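Local coordinates for protein alpha-rhamnosidase (Dictyoglomus thermophilum, PDB 6I60) that probably hydrolyses terminal non-reducing alpha-L-rhamnose residues from alpha-L-rhamnosides, acting as a glycoside hydrolase, at residues R193-Y205 against L216-T230. Numbering follows the deposited sequence.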
ATOM      1  N   ARG A 193      24.076 -10.818 -12.947  1.00 65.98           N
ATOM      2  CA  ARG A 193      22.798 -10.826 -12.254  1.00 64.26           C
ATOM      3  C   ARG A 193      22.878 -11.748 -11.048  1.00 69.72           C
ATOM      4  O   ARG A 193      23.642 -12.718 -11.034  1.00 74.66           O
ATOM      5  CB  ARG A 193      21.660 -11.270 -13.177  1.00 64.83           C
ATOM      6  CG  ARG A 193      21.400 -10.324 -14.334  1.00 68.86           C
ATOM      7  CD  ARG A 193      20.950  -8.962 -13.837  1.00 66.75           C
ATOM      8  NE  ARG A 193      20.514  -8.102 -14.932  1.00 63.46           N
ATOM      9  CZ  ARG A 193      21.317  -7.277 -15.595  1.00 63.60           C
ATOM     10  NH1 ARG A 193      22.600  -7.199 -15.274  1.00 67.18           N
ATOM     11  NH2 ARG A 193      20.834  -6.529 -16.578  1.00 66.59           N
ATOM     12  N   VAL A 194      22.071 -11.438 -10.036  1.00 72.14           N
ATOM     13  CA  VAL A 194      22.077 -12.155  -8.766  1.00 67.30           C
ATOM     14  C   VAL A 194      20.629 -12.351  -8.339  1.00 58.76           C
ATOM     15  O   VAL A 194      19.891 -11.375  -8.178  1.00 54.78           O
ATOM     16  CB  VAL A 194      22.872 -11.397  -7.687  1.00 60.29           C
ATOM     17  CG1 VAL A 194      22.359 -11.723  -6.305  1.00 62.49           C
ATOM     18  CG2 VAL A 194      24.348 -11.732  -7.790  1.00 71.64           C
ATOM     19  N   TYR A 195      20.219 -13.607  -8.172  1.00 62.46           N
ATOM     20  CA  TYR A 195      18.832 -13.961  -7.869  1.00 59.88           C
ATOM     21  C   TYR A 195      18.810 -14.633  -6.501  1.00 57.98           C
ATOM     22  O   TYR A 195      19.078 -15.832  -6.387  1.00 53.72           O
ATOM     23  CB  TYR A 195      18.245 -14.868  -8.949  1.00 58.77           C
ATOM     24  CG  TYR A 195      18.505 -14.405 -10.369  1.00 59.20           C
ATOM     25  CD1 TYR A 195      19.715 -14.670 -10.999  1.00 63.94           C
ATOM     26  CD2 TYR A 195      17.536 -13.712 -11.082  1.00 62.20           C
ATOM     27  CE1 TYR A 195      19.956 -14.249 -12.294  1.00 68.34           C
ATOM     28  CE2 TYR A 195      17.767 -13.291 -12.382  1.00 62.11           C
ATOM     29  CZ  TYR A 195      18.979 -13.560 -12.981  1.00 63.52           C
ATOM     30  OH  TYR A 195      19.208 -13.139 -14.271  1.00 57.64           O
ATOM     31  N   ILE A 196      18.478 -13.863  -5.466  1.00 66.40           N
ATOM     32  CA  ILE A 196      18.586 -14.304  -4.080  1.00 56.54           C
ATOM     33  C   ILE A 196      17.208 -14.282  -3.434  1.00 53.15           C
ATOM     34  O   ILE A 196      16.383 -13.411  -3.730  1.00 54.73           O
ATOM     35  CB  ILE A 196      19.577 -13.422  -3.291  1.00 54.09           C
ATOM     36  CG1 ILE A 196      19.627 -13.832  -1.817  1.00 56.78           C
ATOM     37  CG2 ILE A 196      19.230 -11.947  -3.450  1.00 56.25           C
ATOM     38  CD1 ILE A 196      20.857 -13.343  -1.087  1.00 56.04           C
ATOM     39  N   ALA A 197      16.961 -15.260  -2.560  1.00 60.74           N
ATOM     40  CA  ALA A 197      15.781 -15.292  -1.693  1.00 60.68           C
ATOM     41  C   ALA A 197      16.276 -15.732  -0.315  1.00 61.03           C
ATOM     42  O   ALA A 197      16.373 -16.929  -0.031  1.00 58.00           O
ATOM     43  CB  ALA A 197      14.703 -16.221  -2.235  1.00 63.40           C
ATOM     44  N   GLY A 198      16.607 -14.757   0.526  1.00 56.80           N
ATOM     45  CA  GLY A 198      17.044 -15.041   1.877  1.00 54.33           C
ATOM     46  C   GLY A 198      15.912 -14.946   2.877  1.00 56.31           C
ATOM     47  O   GLY A 198      15.377 -13.861   3.116  1.00 55.99           O
ATOM     48  N   LEU A 199      15.537 -16.076   3.468  1.00 58.32           N
ATOM     49  CA  LEU A 199      14.418 -16.144   4.398  1.00 58.43           C
ATOM     50  C   LEU A 199      14.929 -16.056   5.831  1.00 58.51           C
ATOM     51  O   LEU A 199      15.919 -16.705   6.180  1.00 53.02           O
ATOM     52  CB  LEU A 199      13.626 -17.436   4.196  1.00 50.81           C
ATOM     53  CG  LEU A 199      12.926 -17.587   2.844  1.00 51.45           C
ATOM     54  CD1 LEU A 199      11.789 -18.582   2.950  1.00 54.45           C
ATOM     55  CD2 LEU A 199      12.417 -16.244   2.337  1.00 55.88           C
ATOM     56  N   GLY A 200      14.264 -15.242   6.650  1.00 57.61           N
ATOM     57  CA  GLY A 200      13.145 -14.426   6.208  1.00 50.38           C
ATOM     58  C   GLY A 200      13.588 -13.061   5.718  1.00 57.88           C
ATOM     59  O   GLY A 200      12.883 -12.402   4.952  1.00 62.92           O
ATOM     60  N   LEU A 201      14.766 -12.637   6.173  1.00 57.19           N
ATOM     61  CA  LEU A 201      15.383 -11.390   5.747  1.00 54.72           C
ATOM     62  C   LEU A 201      16.837 -11.654   5.382  1.00 57.54           C
ATOM     63  O   LEU A 201      17.439 -12.637   5.822  1.00 59.60           O
ATOM     64  CB  LEU A 201      15.295 -10.317   6.841  1.00 56.21           C
ATOM     65  CG  LEU A 201      13.890  -9.982   7.344  1.00 59.34           C
ATOM     66  CD1 LEU A 201      13.951  -9.127   8.603  1.00 49.19           C
ATOM     67  CD2 LEU A 201      13.080  -9.291   6.253  1.00 48.89           C
ATOM     68  N   TYR A 202      17.404 -10.766   4.567  1.00 56.81           N
ATOM     69  CA  TYR A 202      18.773 -10.951   4.109  1.00 59.30           C
ATOM     70  C   TYR A 202      19.404  -9.604   3.788  1.00 53.61           C
ATOM     71  O   TYR A 202      18.719  -8.590   3.629  1.00 51.19           O
ATOM     72  CB  TYR A 202      18.838 -11.870   2.879  1.00 58.91           C
ATOM     73  CG  TYR A 202      18.358 -11.219   1.599  1.00 58.71           C
ATOM     74  CD1 TYR A 202      17.019 -11.269   1.235  1.00 63.59           C
ATOM     75  CD2 TYR A 202      19.243 -10.559   0.753  1.00 54.10           C
ATOM     76  CE1 TYR A 202      16.574 -10.676   0.069  1.00 63.54           C
ATOM     77  CE2 TYR A 202      18.806  -9.961  -0.413  1.00 53.82           C
ATOM     78  CZ  TYR A 202      17.471 -10.025  -0.751  1.00 57.99           C
ATOM     79  OH  TYR A 202      17.031  -9.435  -1.911  1.00 60.38           O
ATOM     80  N   GLU A 203      20.732  -9.615   3.692  1.00 48.73           N
ATOM     81  CA  GLU A 203      21.504  -8.488   3.191  1.00 54.26           C
ATOM     82  C   GLU A 203      22.626  -9.040   2.328  1.00 61.80           C
ATOM     83  O   GLU A 203      23.365  -9.928   2.765  1.00 66.47           O
ATOM     84  CB  GLU A 203      22.067  -7.635   4.335  1.00 64.64           C
ATOM     85  CG  GLU A 203      21.216  -6.420   4.671  1.00 74.46           C
ATOM     86  CD  GLU A 203      21.910  -5.452   5.614  1.00 73.33           C
ATOM     87  OE1 GLU A 203      22.829  -5.881   6.342  1.00 68.95           O
ATOM     88  OE2 GLU A 203      21.534  -4.260   5.625  1.00 76.14           O
ATOM     89  N   LEU A 204      22.747  -8.528   1.107  1.00 64.18           N
ATOM     90  CA  LEU A 204      23.681  -9.060   0.125  1.00 60.83           C
ATOM     91  C   LEU A 204      24.897  -8.152  -0.016  1.00 59.14           C
ATOM     92  O   LEU A 204      24.769  -6.925  -0.065  1.00 55.56           O
ATOM     93  CB  LEU A 204      22.998  -9.227  -1.232  1.00 59.90           C
ATOM     94  CG  LEU A 204      23.894  -9.644  -2.396  1.00 60.18           C
ATOM     95  CD1 LEU A 204      24.354 -11.083  -2.230  1.00 57.99           C
ATOM     96  CD2 LEU A 204      23.163  -9.458  -3.710  1.00 59.15           C
ATOM     97  N   TYR A 205      26.076  -8.767  -0.088  1.00 64.11           N
ATOM     98  CA  TYR A 205      27.332  -8.059  -0.278  1.00 64.39           C
ATOM     99  C   TYR A 205      28.145  -8.753  -1.360  1.00 68.47           C
ATOM    100  O   TYR A 205      28.151  -9.984  -1.449  1.00 70.03           O
ATOM    101  CB  TYR A 205      28.146  -7.996   1.020  1.00 59.85           C
ATOM    102  CG  TYR A 205      27.521  -7.138   2.095  1.00 64.66           C
ATOM    103  CD1 TYR A 205      27.780  -5.775   2.160  1.00 60.44           C
ATOM    104  CD2 TYR A 205      26.674  -7.690   3.046  1.00 58.76           C
ATOM    105  CE1 TYR A 205      27.211  -4.986   3.140  1.00 53.70           C
ATOM    106  CE2 TYR A 205      26.100  -6.908   4.030  1.00 63.32           C
ATOM    107  CZ  TYR A 205      26.372  -5.557   4.073  1.00 55.68           C
ATOM    108  OH  TYR A 205      25.803  -4.774   5.051  1.00 58.89           O
ATOM    109  N   LEU A 216      14.750  -4.822   4.629  1.00 50.23           N
ATOM    110  CA  LEU A 216      13.705  -5.749   5.073  1.00 53.91           C
ATOM    111  C   LEU A 216      13.124  -6.535   3.899  1.00 49.19           C
ATOM    112  O   LEU A 216      11.907  -6.687   3.762  1.00 37.70           O
ATOM    113  CB  LEU A 216      12.605  -5.011   5.840  1.00 49.39           C
ATOM    114  CG  LEU A 216      13.049  -4.313   7.128  1.00 51.20           C
ATOM    115  CD1 LEU A 216      11.851  -3.827   7.918  1.00 46.08           C
ATOM    116  CD2 LEU A 216      13.914  -5.232   7.980  1.00 45.27           C
ATOM    117  N   ASP A 217      14.011  -7.034   3.039  1.00 50.37           N
ATOM    118  CA  ASP A 217      13.817  -7.851   1.850  1.00 52.78           C
ATOM    119  C   ASP A 217      14.029  -9.325   2.180  1.00 60.12           C
ATOM    120  O   ASP A 217      14.931  -9.663   2.957  1.00 56.88           O
ATOM    121  CB  ASP A 217      14.788  -7.430   0.746  1.00 51.06           C
ATOM    122  CG  ASP A 217      14.212  -7.615  -0.644  1.00 58.94           C
ATOM    123  OD1 ASP A 217      13.129  -7.058  -0.921  1.00 55.04           O
ATOM    124  OD2 ASP A 217      14.843  -8.320  -1.460  1.00 61.54           O
ATOM    125  N   PRO A 218      13.223 -10.240   1.619  1.00 54.28           N
ATOM    126  CA  PRO A 218      12.124  -9.955   0.694  1.00 51.55           C
ATOM    127  C   PRO A 218      10.821  -9.589   1.398  1.00 56.07           C
ATOM    128  O   PRO A 218      10.802  -9.406   2.615  1.00 55.15           O
ATOM    129  CB  PRO A 218      11.971 -11.270  -0.065  1.00 60.54           C
ATOM    130  CG  PRO A 218      12.350 -12.308   0.937  1.00 58.01           C
ATOM    131  CD  PRO A 218      13.401 -11.689   1.828  1.00 53.16           C
ATOM    132  N   GLY A 219       9.738  -9.492   0.622  1.00 59.69           N
ATOM    133  CA  GLY A 219       8.451  -9.161   1.188  1.00 64.81           C
ATOM    134  C   GLY A 219       7.828 -10.314   1.955  1.00 62.68           C
ATOM    135  O   GLY A 219       8.126 -11.488   1.736  1.00 57.94           O
ATOM    136  N   GLN A 220       6.936  -9.957   2.873  1.00 60.87           N
ATOM    137  CA  GLN A 220       6.263 -10.942   3.709  1.00 59.07           C
ATOM    138  C   GLN A 220       5.167 -11.634   2.907  1.00 55.44           C
ATOM    139  O   GLN A 220       4.233 -10.982   2.427  1.00 58.28           O
ATOM    140  CB  GLN A 220       5.682 -10.273   4.951  1.00 59.23           C
ATOM    141  CG  GLN A 220       6.666  -9.387   5.692  1.00 53.39           C
ATOM    142  CD  GLN A 220       6.074  -8.794   6.953  1.00 55.70           C
ATOM    143  OE1 GLN A 220       4.953  -9.128   7.344  1.00 55.00           O
ATOM    144  NE2 GLN A 220       6.824  -7.909   7.599  1.00 54.42           N
ATOM    145  N   THR A 221       5.286 -12.951   2.758  1.00 56.03           N
ATOM    146  CA  THR A 221       4.265 -13.768   2.121  1.00 54.67           C
ATOM    147  C   THR A 221       4.150 -15.078   2.885  1.00 53.46           C
ATOM    148  O   THR A 221       4.925 -15.356   3.804  1.00 52.04           O
ATOM    149  CB  THR A 221       4.588 -14.056   0.648  1.00 55.22           C
ATOM    150  OG1 THR A 221       5.967 -14.424   0.521  1.00 51.95           O
ATOM    151  CG2 THR A 221       4.306 -12.836  -0.214  1.00 65.65           C
ATOM    152  N   ASP A 222       3.168 -15.885   2.500  1.00 53.20           N
ATOM    153  CA  ASP A 222       3.070 -17.250   3.009  1.00 55.65           C
ATOM    154  C   ASP A 222       4.193 -18.063   2.380  1.00 65.37           C
ATOM    155  O   ASP A 222       4.064 -18.563   1.258  1.00 62.30           O
ATOM    156  CB  ASP A 222       1.703 -17.846   2.694  1.00 60.20           C
ATOM    157  CG  ASP A 222       1.511 -19.220   3.309  1.00 64.47           C
ATOM    158  OD1 ASP A 222       2.494 -19.777   3.842  1.00 57.71           O
ATOM    159  OD2 ASP A 222       0.376 -19.742   3.261  1.00 67.06           O
ATOM    160  N   TYR A 223       5.312 -18.191   3.101  1.00 61.15           N
ATOM    161  CA  TYR A 223       6.502 -18.820   2.535  1.00 59.66           C
ATOM    162  C   TYR A 223       6.273 -20.283   2.178  1.00 58.17           C
ATOM    163  O   TYR A 223       7.034 -20.840   1.380  1.00 57.45           O
ATOM    164  CB  TYR A 223       7.677 -18.689   3.507  1.00 57.39           C
ATOM    165  CG  TYR A 223       7.983 -17.263   3.913  1.00 58.85           C
ATOM    166  CD1 TYR A 223       8.550 -16.369   3.013  1.00 59.09           C
ATOM    167  CD2 TYR A 223       7.699 -16.808   5.195  1.00 57.64           C
ATOM    168  CE1 TYR A 223       8.829 -15.062   3.380  1.00 56.93           C
ATOM    169  CE2 TYR A 223       7.973 -15.504   5.571  1.00 56.10           C
ATOM    170  CZ  TYR A 223       8.537 -14.636   4.659  1.00 56.65           C
ATOM    171  OH  TYR A 223       8.811 -13.338   5.031  1.00 55.42           O
ATOM    172  N   LYS A 224       5.241 -20.914   2.742  1.00 55.53           N
ATOM    173  CA  LYS A 224       4.930 -22.288   2.365  1.00 59.59           C
ATOM    174  C   LYS A 224       4.274 -22.356   0.992  1.00 61.39           C
ATOM    175  O   LYS A 224       4.363 -23.387   0.315  1.00 60.86           O
ATOM    176  CB  LYS A 224       4.027 -22.929   3.418  1.00 52.47           C
ATOM    177  CG  LYS A 224       4.778 -23.635   4.535  1.00 55.08           C
ATOM    178  CD  LYS A 224       3.820 -24.177   5.583  1.00 57.67           C
ATOM    179  CE  LYS A 224       4.555 -24.970   6.649  1.00 50.92           C
ATOM    180  NZ  LYS A 224       3.730 -25.128   7.877  1.00 66.40           N
ATOM    181  N   LYS A 225       3.620 -21.279   0.561  1.00 59.58           N
ATOM    182  CA  LYS A 225       2.945 -21.250  -0.730  1.00 56.10           C
ATOM    183  C   LYS A 225       3.708 -20.476  -1.795  1.00 59.05           C
ATOM    184  O   LYS A 225       3.541 -20.758  -2.985  1.00 56.94           O
ATOM    185  CB  LYS A 225       1.542 -20.647  -0.581  1.00 55.26           C
ATOM    186  CG  LYS A 225       0.550 -21.549   0.138  1.00 52.58           C
ATOM    187  CD  LYS A 225      -0.592 -21.956  -0.783  1.00 62.52           C
ATOM    188  CE  LYS A 225      -1.443 -23.059  -0.167  1.00 67.66           C
ATOM    189  NZ  LYS A 225      -1.876 -24.067  -1.178  1.00 66.51           N
ATOM    190  N   ARG A 226       4.546 -19.516  -1.402  1.00 63.77           N
ATOM    191  CA  ARG A 226       5.276 -18.716  -2.375  1.00 62.19           C
ATOM    192  C   ARG A 226       6.382 -17.953  -1.663  1.00 58.24           C
ATOM    193  O   ARG A 226       6.185 -17.472  -0.545  1.00 57.18           O
ATOM    194  CB  ARG A 226       4.341 -17.743  -3.102  1.00 57.72           C
ATOM    195  CG  ARG A 226       4.967 -16.408  -3.454  1.00 60.86           C
ATOM    196  CD  ARG A 226       4.045 -15.616  -4.350  1.00 66.61           C
ATOM    197  NE  ARG A 226       2.700 -15.581  -3.793  1.00 66.64           N
ATOM    198  CZ  ARG A 226       1.987 -14.475  -3.636  1.00 67.14           C
ATOM    199  NH1 ARG A 226       2.482 -13.300  -4.001  1.00 60.74           N
ATOM    200  NH2 ARG A 226       0.775 -14.550  -3.112  1.00 70.12           N
ATOM    201  N   VAL A 227       7.538 -17.853  -2.317  1.00 58.26           N
ATOM    202  CA  VAL A 227       8.679 -17.093  -1.818  1.00 62.53           C
ATOM    203  C   VAL A 227       9.122 -16.142  -2.920  1.00 59.21           C
ATOM    204  O   VAL A 227       9.553 -16.587  -3.990  1.00 58.41           O
ATOM    205  CB  VAL A 227       9.843 -18.006  -1.393  1.00 57.12           C
ATOM    206  CG1 VAL A 227      11.049 -17.169  -0.986  1.00 57.68           C
ATOM    207  CG2 VAL A 227       9.416 -18.929  -0.259  1.00 58.15           C
ATOM    208  N   LEU A 228       9.021 -14.839  -2.663  1.00 60.55           N
ATOM    209  CA  LEU A 228       9.425 -13.838  -3.643  1.00 59.52           C
ATOM    210  C   LEU A 228      10.931 -13.621  -3.562  1.00 59.04           C
ATOM    211  O   LEU A 228      11.444 -13.174  -2.531  1.00 59.98           O
ATOM    212  CB  LEU A 228       8.687 -12.522  -3.411  1.00 52.77           C
ATOM    213  CG  LEU A 228       7.190 -12.592  -3.121  1.00 55.49           C
ATOM    214  CD1 LEU A 228       6.704 -11.270  -2.560  1.00 60.85           C
ATOM    215  CD2 LEU A 228       6.426 -12.952  -4.383  1.00 59.55           C
ATOM    216  N   TYR A 229      11.638 -13.931  -4.644  1.00 58.42           N
ATOM    217  CA  TYR A 229      13.068 -13.680  -4.725  1.00 56.72           C
ATOM    218  C   TYR A 229      13.323 -12.349  -5.422  1.00 56.11           C
ATOM    219  O   TYR A 229      12.500 -11.868  -6.205  1.00 55.94           O
ATOM    220  CB  TYR A 229      13.792 -14.814  -5.460  1.00 57.58           C
ATOM    221  CG  TYR A 229      13.543 -14.870  -6.952  1.00 56.51           C
ATOM    222  CD1 TYR A 229      12.438 -15.534  -7.467  1.00 56.62           C
ATOM    223  CD2 TYR A 229      14.423 -14.271  -7.847  1.00 54.88           C
ATOM    224  CE1 TYR A 229      12.208 -15.591  -8.829  1.00 58.90           C
ATOM    225  CE2 TYR A 229      14.202 -14.323  -9.209  1.00 56.35           C
ATOM    226  CZ  TYR A 229      13.093 -14.984  -9.695  1.00 56.76           C
ATOM    227  OH  TYR A 229      12.871 -15.038 -11.050  1.00 59.37           O
ATOM    228  N   THR A 230      14.472 -11.753  -5.118  1.00 53.84           N
ATOM    229  CA  THR A 230      14.873 -10.473  -5.682  1.00 55.70           C
ATOM    230  C   THR A 230      16.075 -10.668  -6.599  1.00 59.56           C
ATOM    231  O   THR A 230      16.987 -11.440  -6.288  1.00 65.15           O
ATOM    232  CB  THR A 230      15.215  -9.471  -4.575  1.00 56.61           C
ATOM    233  OG1 THR A 230      14.128  -9.396  -3.644  1.00 54.66           O
ATOM    234  CG2 THR A 230      15.470  -8.089  -5.157  1.00 63.22           C
TER
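I196 and T230 form an antiparallel hydrogen-bonded pair where strand 189-199 meets strand 226-233. These are neighbouring strands of a beta-sheet within the family's N-terminal domain, and strand 264-273 flanks 189-199 on its other edge. The backbone bonds run both ways: I196 N to T230 O is 3.0 Å, and T230 N to I196 O is 2.9 Å. Backbone pairing continues through V194 and Y232, while the short segments 193-199 and 226-228 are inclined at 120° between their N-to-C directions.

The polar centre is the carboxylate of D217. Its OD2 accepts from Y202 OH and, through the syn lone pair, from T230 OG1. The Y202 ring and the D217 carboxylate run side by side, their planes 63° apart. Y202 OH also bonds Y232, so the buried acid and phenol are tied into the 226-233 strand. A weak backbone bond joins Y202 N to D217 O.

Apolar contacts fill the rest. L199 holds CG anti to its carbonyl carbon (chi1 -64°), which brings its methyls to V227, Y223 and P218. CD2 reaches V227 CG1 tip to tip at 3.7 Å. CD1 and CD2 both lie 3.9 Å from Y223 CD1, the two side chains running in opposite directions. A197 CB packs on Y229 CB at 3.6 Å. The Y195 and Y229 rings point the same way and touch at their edges, and Y229 OH goes on to bond D47. L201 CD1 lies alongside L216 CD2.

Both segments carry a cis peptide here, before G200 and before P218. P218 CD sits in plane at the edge of the Y202 ring, 3.7 Å from Y202 CD1.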